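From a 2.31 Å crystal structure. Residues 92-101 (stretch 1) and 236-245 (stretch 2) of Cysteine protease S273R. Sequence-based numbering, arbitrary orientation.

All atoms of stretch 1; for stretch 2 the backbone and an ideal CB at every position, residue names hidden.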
# COMPACT_ATOMS: atom_id res chain seq x y z
N ASN B 92 -10.36 -10.01 -20.39
CA ASN B 92 -10.19 -10.69 -19.11
C ASN B 92 -9.02 -10.09 -18.33
O ASN B 92 -9.08 -9.97 -17.10
CB ASN B 92 -9.97 -12.19 -19.32
CG ASN B 92 -11.03 -12.81 -20.21
OD1 ASN B 92 -10.72 -13.38 -21.26
ND2 ASN B 92 -12.29 -12.70 -19.80
N ILE B 93 -7.95 -9.71 -19.03
CA ILE B 93 -6.77 -9.19 -18.36
C ILE B 93 -6.95 -7.73 -17.98
O ILE B 93 -6.55 -7.31 -16.89
CB ILE B 93 -5.54 -9.39 -19.27
CG1 ILE B 93 -5.31 -10.88 -19.52
CG2 ILE B 93 -4.31 -8.75 -18.65
CD1 ILE B 93 -4.25 -11.18 -20.56
N ASP B 94 -7.56 -6.93 -18.86
CA ASP B 94 -7.76 -5.52 -18.57
C ASP B 94 -8.68 -5.33 -17.37
O ASP B 94 -8.38 -4.54 -16.47
CB ASP B 94 -8.33 -4.81 -19.80
CG ASP B 94 -8.29 -3.30 -19.67
OD1 ASP B 94 -7.18 -2.75 -19.47
OD2 ASP B 94 -9.35 -2.66 -19.78
N GLU B 95 -9.79 -6.06 -17.34
CA GLU B 95 -10.75 -5.93 -16.25
C GLU B 95 -10.23 -6.52 -14.95
O GLU B 95 -10.72 -6.15 -13.87
CB GLU B 95 -12.07 -6.59 -16.65
CG GLU B 95 -12.72 -5.94 -17.86
CD GLU B 95 -13.82 -6.80 -18.46
OE1 GLU B 95 -14.21 -7.80 -17.82
OE2 GLU B 95 -14.28 -6.48 -19.57
N THR B 96 -9.24 -7.42 -15.01
CA THR B 96 -8.64 -7.94 -13.79
C THR B 96 -7.65 -6.93 -13.19
O THR B 96 -7.67 -6.68 -11.98
CB THR B 96 -7.94 -9.27 -14.07
OG1 THR B 96 -8.91 -10.26 -14.43
CG2 THR B 96 -7.16 -9.74 -12.85
N LEU B 97 -6.79 -6.35 -14.03
CA LEU B 97 -5.82 -5.38 -13.54
C LEU B 97 -6.50 -4.10 -13.07
O LEU B 97 -6.00 -3.43 -12.16
CB LEU B 97 -4.79 -5.07 -14.62
CG LEU B 97 -3.93 -6.24 -15.08
CD1 LEU B 97 -2.89 -5.78 -16.09
CD2 LEU B 97 -3.26 -6.91 -13.89
N GLN B 98 -7.64 -3.74 -13.67
CA GLN B 98 -8.41 -2.60 -13.19
C GLN B 98 -8.96 -2.84 -11.79
O GLN B 98 -9.09 -1.90 -11.01
CB GLN B 98 -9.54 -2.28 -14.16
CG GLN B 98 -9.10 -1.60 -15.44
CD GLN B 98 -10.24 -1.43 -16.43
OE1 GLN B 98 -11.09 -2.30 -16.57
NE2 GLN B 98 -10.25 -0.30 -17.13
N ARG B 99 -9.28 -4.09 -11.45
CA ARG B 99 -9.78 -4.39 -10.11
C ARG B 99 -8.65 -4.42 -9.09
O ARG B 99 -8.85 -4.01 -7.93
CB ARG B 99 -10.53 -5.73 -10.11
CG ARG B 99 -11.94 -5.64 -10.66
CD ARG B 99 -12.55 -7.02 -10.86
NE ARG B 99 -13.98 -6.95 -11.15
CZ ARG B 99 -14.48 -6.67 -12.35
NH1 ARG B 99 -13.68 -6.44 -13.38
NH2 ARG B 99 -15.80 -6.62 -12.52
N TRP B 100 -7.47 -4.89 -9.48
CA TRP B 100 -6.34 -4.90 -8.56
C TRP B 100 -5.88 -3.49 -8.22
O TRP B 100 -5.35 -3.26 -7.13
CB TRP B 100 -5.18 -5.71 -9.15
CG TRP B 100 -5.46 -7.18 -9.23
CD1 TRP B 100 -6.55 -7.84 -8.75
CD2 TRP B 100 -4.63 -8.17 -9.85
NE1 TRP B 100 -6.45 -9.19 -9.02
CE2 TRP B 100 -5.28 -9.41 -9.69
CE3 TRP B 100 -3.40 -8.13 -10.51
CZ2 TRP B 100 -4.74 -10.60 -10.18
CZ3 TRP B 100 -2.87 -9.31 -10.99
CH2 TRP B 100 -3.53 -10.53 -10.82
N ALA B 101 -6.07 -2.54 -9.14
CA ALA B 101 -5.71 -1.16 -8.87
C ALA B 101 -6.59 -0.53 -7.80
O ALA B 101 -6.20 0.48 -7.20
CB ALA B 101 -5.80 -0.34 -10.16
N UNK B 236 1.03 -14.97 -16.55
CA UNK B 236 1.40 -13.56 -16.60
C UNK B 236 0.70 -12.77 -15.50
O UNK B 236 1.30 -11.87 -14.89
CB UNK B 236 1.06 -12.97 -17.97
N UNK B 237 -0.57 -13.07 -15.25
CA UNK B 237 -1.30 -12.37 -14.20
C UNK B 237 -0.78 -12.74 -12.82
O UNK B 237 -0.73 -11.89 -11.92
CB UNK B 237 -2.80 -12.68 -14.30
N UNK B 238 -0.40 -14.00 -12.62
CA UNK B 238 0.10 -14.44 -11.32
C UNK B 238 1.43 -13.77 -10.99
O UNK B 238 1.70 -13.46 -9.82
CB UNK B 238 0.26 -15.96 -11.30
N UNK B 239 2.28 -13.56 -11.99
CA UNK B 239 3.55 -12.88 -11.76
C UNK B 239 3.33 -11.48 -11.22
O UNK B 239 3.96 -11.06 -10.24
CB UNK B 239 4.37 -12.82 -13.05
N UNK B 240 2.41 -10.73 -11.84
CA UNK B 240 2.12 -9.37 -11.38
C UNK B 240 1.56 -9.40 -9.97
O UNK B 240 1.95 -8.59 -9.11
CB UNK B 240 1.14 -8.67 -12.32
N UNK B 241 0.64 -10.32 -9.69
CA UNK B 241 0.03 -10.39 -8.37
C UNK B 241 1.04 -10.80 -7.31
O UNK B 241 1.04 -10.26 -6.20
CB UNK B 241 -1.14 -11.37 -8.38
N UNK B 242 1.92 -11.76 -7.63
CA UNK B 242 2.94 -12.18 -6.68
C UNK B 242 3.92 -11.05 -6.38
O UNK B 242 4.32 -10.85 -5.23
CB UNK B 242 3.69 -13.40 -7.22
N UNK B 243 4.33 -10.30 -7.41
CA UNK B 243 5.22 -9.17 -7.18
C UNK B 243 4.52 -8.08 -6.38
O UNK B 243 5.16 -7.39 -5.56
CB UNK B 243 5.72 -8.61 -8.51
N UNK B 244 3.21 -7.90 -6.59
CA UNK B 244 2.46 -6.93 -5.81
C UNK B 244 2.41 -7.33 -4.34
O UNK B 244 2.49 -6.47 -3.45
CB UNK B 244 1.04 -6.78 -6.37
N UNK B 245 2.28 -8.63 -4.06
CA UNK B 245 2.34 -9.14 -2.70
C UNK B 245 3.77 -9.40 -2.24
O UNK B 245 3.97 -10.14 -1.27
CB UNK B 245 1.52 -10.43 -2.59

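The two helices run nearly parallel, 9° apart, with their axes 11.7 Å from each other at closest approach. Stretch 1 offers Ile-93, Thr-96, Leu-97 and, reaching farthest, Trp-100.

Position 236 points its CB sideways, with nothing of stretch 1 within 5.5 Å. Many residues would fit; it is Ser-236, hydrogen-bonded elsewhere in the structure.

Position 237 points toward stretch 1. Its ideal CB lies 4.2 Å from Trp-100 CH2 and 5.5 Å from Thr-96 CG2, at the mouth of a hollow lined by Ile-93, Thr-96, Leu-97 and Trp-100. The lining is largely apolar, so a medium-sized aliphatic chain such as leucine, isoleucine or methionine would suit. Leu-237, with chi1 m and chi2 t, is the knob in this hole: its CD2 lies 3.7 Å from Leu-97 CD2 and 3.9 Å from Ile-93 CG2.

Positions 238 and 239 turn their CB atoms away, so stretch 1 sets no demand on them. They are Phe-238 and Tyr-239, both with chi1 t.

Position 240 points back toward stretch 1, its ideal CB 4.3 Å from Trp-100 CZ3 and 5.0 Å from Leu-97 CD2. Valine, isoleucine or leucine could cover these carbons. Ile-240 CG2 packs at the indole edge, 4.1 Å from Trp-100 CZ3, and also lies 4.5 Å from Leu-97 CD2, about as near as Ile-240 CD1 at 4.4 Å.

At 241 the ideal CB is only 3.5 Å from Trp-100 CH2. An aliphatic chain could lie over the indole, and a long cationic one could add charge to the electron-rich face. Arg-241 does both: CD stands 4.2 Å from the centroid of the six-membered ring of Trp-100, a CH-pi contact, and CZ stands 4.8 Å from that of the five-membered ring, a cation-pi contact. Trp-100 NE1 and Arg-241 NH1, 3.3 Å apart, are both donors and form no hydrogen bond.

Positions 242 and 243, out of reach, are open to choice: Ala-242 and Arg-243.

Position 244 points toward stretch 1, but its ideal CB has no neighbour there within 5.5 Å, so a side chain must extend beyond CB to make contact; leucine or methionine would suit the indole carbons, though other long chains could reach too. Leu-244 extends CD1 to 4.3 Å from Trp-100 CE3, completing the hole around the indole with 237, 240 and 241.

Position 245 leaves helical geometry (phi/psi -85/18), out of reach. A polar or acidic residue would suit a helix end near a cation. Asp-245 OD2 forms a salt bridge with Arg-241 NE at 3.3 Å, including a weak hydrogen bond.

Stretch 2 (236-245) SLFYIRARLD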
# COMPACT_ATOMS: atom_id res chain seq x y z
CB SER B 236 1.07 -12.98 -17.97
OG SER B 236 1.69 -13.73 -19.00
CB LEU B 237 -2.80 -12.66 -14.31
CG LEU B 237 -3.56 -11.93 -15.41
CD1 LEU B 237 -5.00 -12.42 -15.46
CD2 LEU B 237 -3.52 -10.42 -15.18
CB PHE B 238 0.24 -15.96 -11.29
CG PHE B 238 0.82 -16.48 -10.00
CD1 PHE B 238 0.01 -16.68 -8.90
CD2 PHE B 238 2.17 -16.79 -9.90
CE1 PHE B 238 0.54 -17.17 -7.71
CE2 PHE B 238 2.70 -17.27 -8.72
CZ PHE B 238 1.89 -17.46 -7.63
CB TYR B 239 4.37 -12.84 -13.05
CG TYR B 239 5.74 -12.21 -12.89
CD1 TYR B 239 6.81 -12.94 -12.40
CD2 TYR B 239 5.95 -10.88 -13.23
CE1 TYR B 239 8.06 -12.37 -12.26
CE2 TYR B 239 7.20 -10.30 -13.09
CZ TYR B 239 8.25 -11.05 -12.61
OH TYR B 239 9.49 -10.47 -12.46
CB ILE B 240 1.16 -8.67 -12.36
CG1 ILE B 240 1.83 -8.48 -13.73
CG2 ILE B 240 0.69 -7.34 -11.79
CD1 ILE B 240 0.96 -7.79 -14.75
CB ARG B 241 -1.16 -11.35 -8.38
CG ARG B 241 -1.88 -11.46 -7.04
CD ARG B 241 -2.32 -10.09 -6.55
NE ARG B 241 -2.98 -10.16 -5.25
CZ ARG B 241 -4.30 -10.22 -5.09
NH1 ARG B 241 -5.10 -10.21 -6.15
NH2 ARG B 241 -4.81 -10.27 -3.87
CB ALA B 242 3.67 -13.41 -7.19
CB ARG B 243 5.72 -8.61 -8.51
CG ARG B 243 6.50 -9.60 -9.36
CD ARG B 243 7.89 -9.86 -8.81
NE ARG B 243 8.75 -8.68 -8.89
CZ ARG B 243 9.08 -7.93 -7.84
NH1 ARG B 243 8.64 -8.24 -6.64
NH2 ARG B 243 9.86 -6.87 -8.01
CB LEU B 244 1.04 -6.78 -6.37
CG LEU B 244 0.88 -5.93 -7.64
CD1 LEU B 244 -0.56 -5.99 -8.14
CD2 LEU B 244 1.30 -4.50 -7.37
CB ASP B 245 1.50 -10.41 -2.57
CG ASP B 245 0.02 -10.13 -2.62
OD1 ASP B 245 -0.38 -8.99 -2.31
OD2 ASP B 245 -0.75 -11.05 -2.97
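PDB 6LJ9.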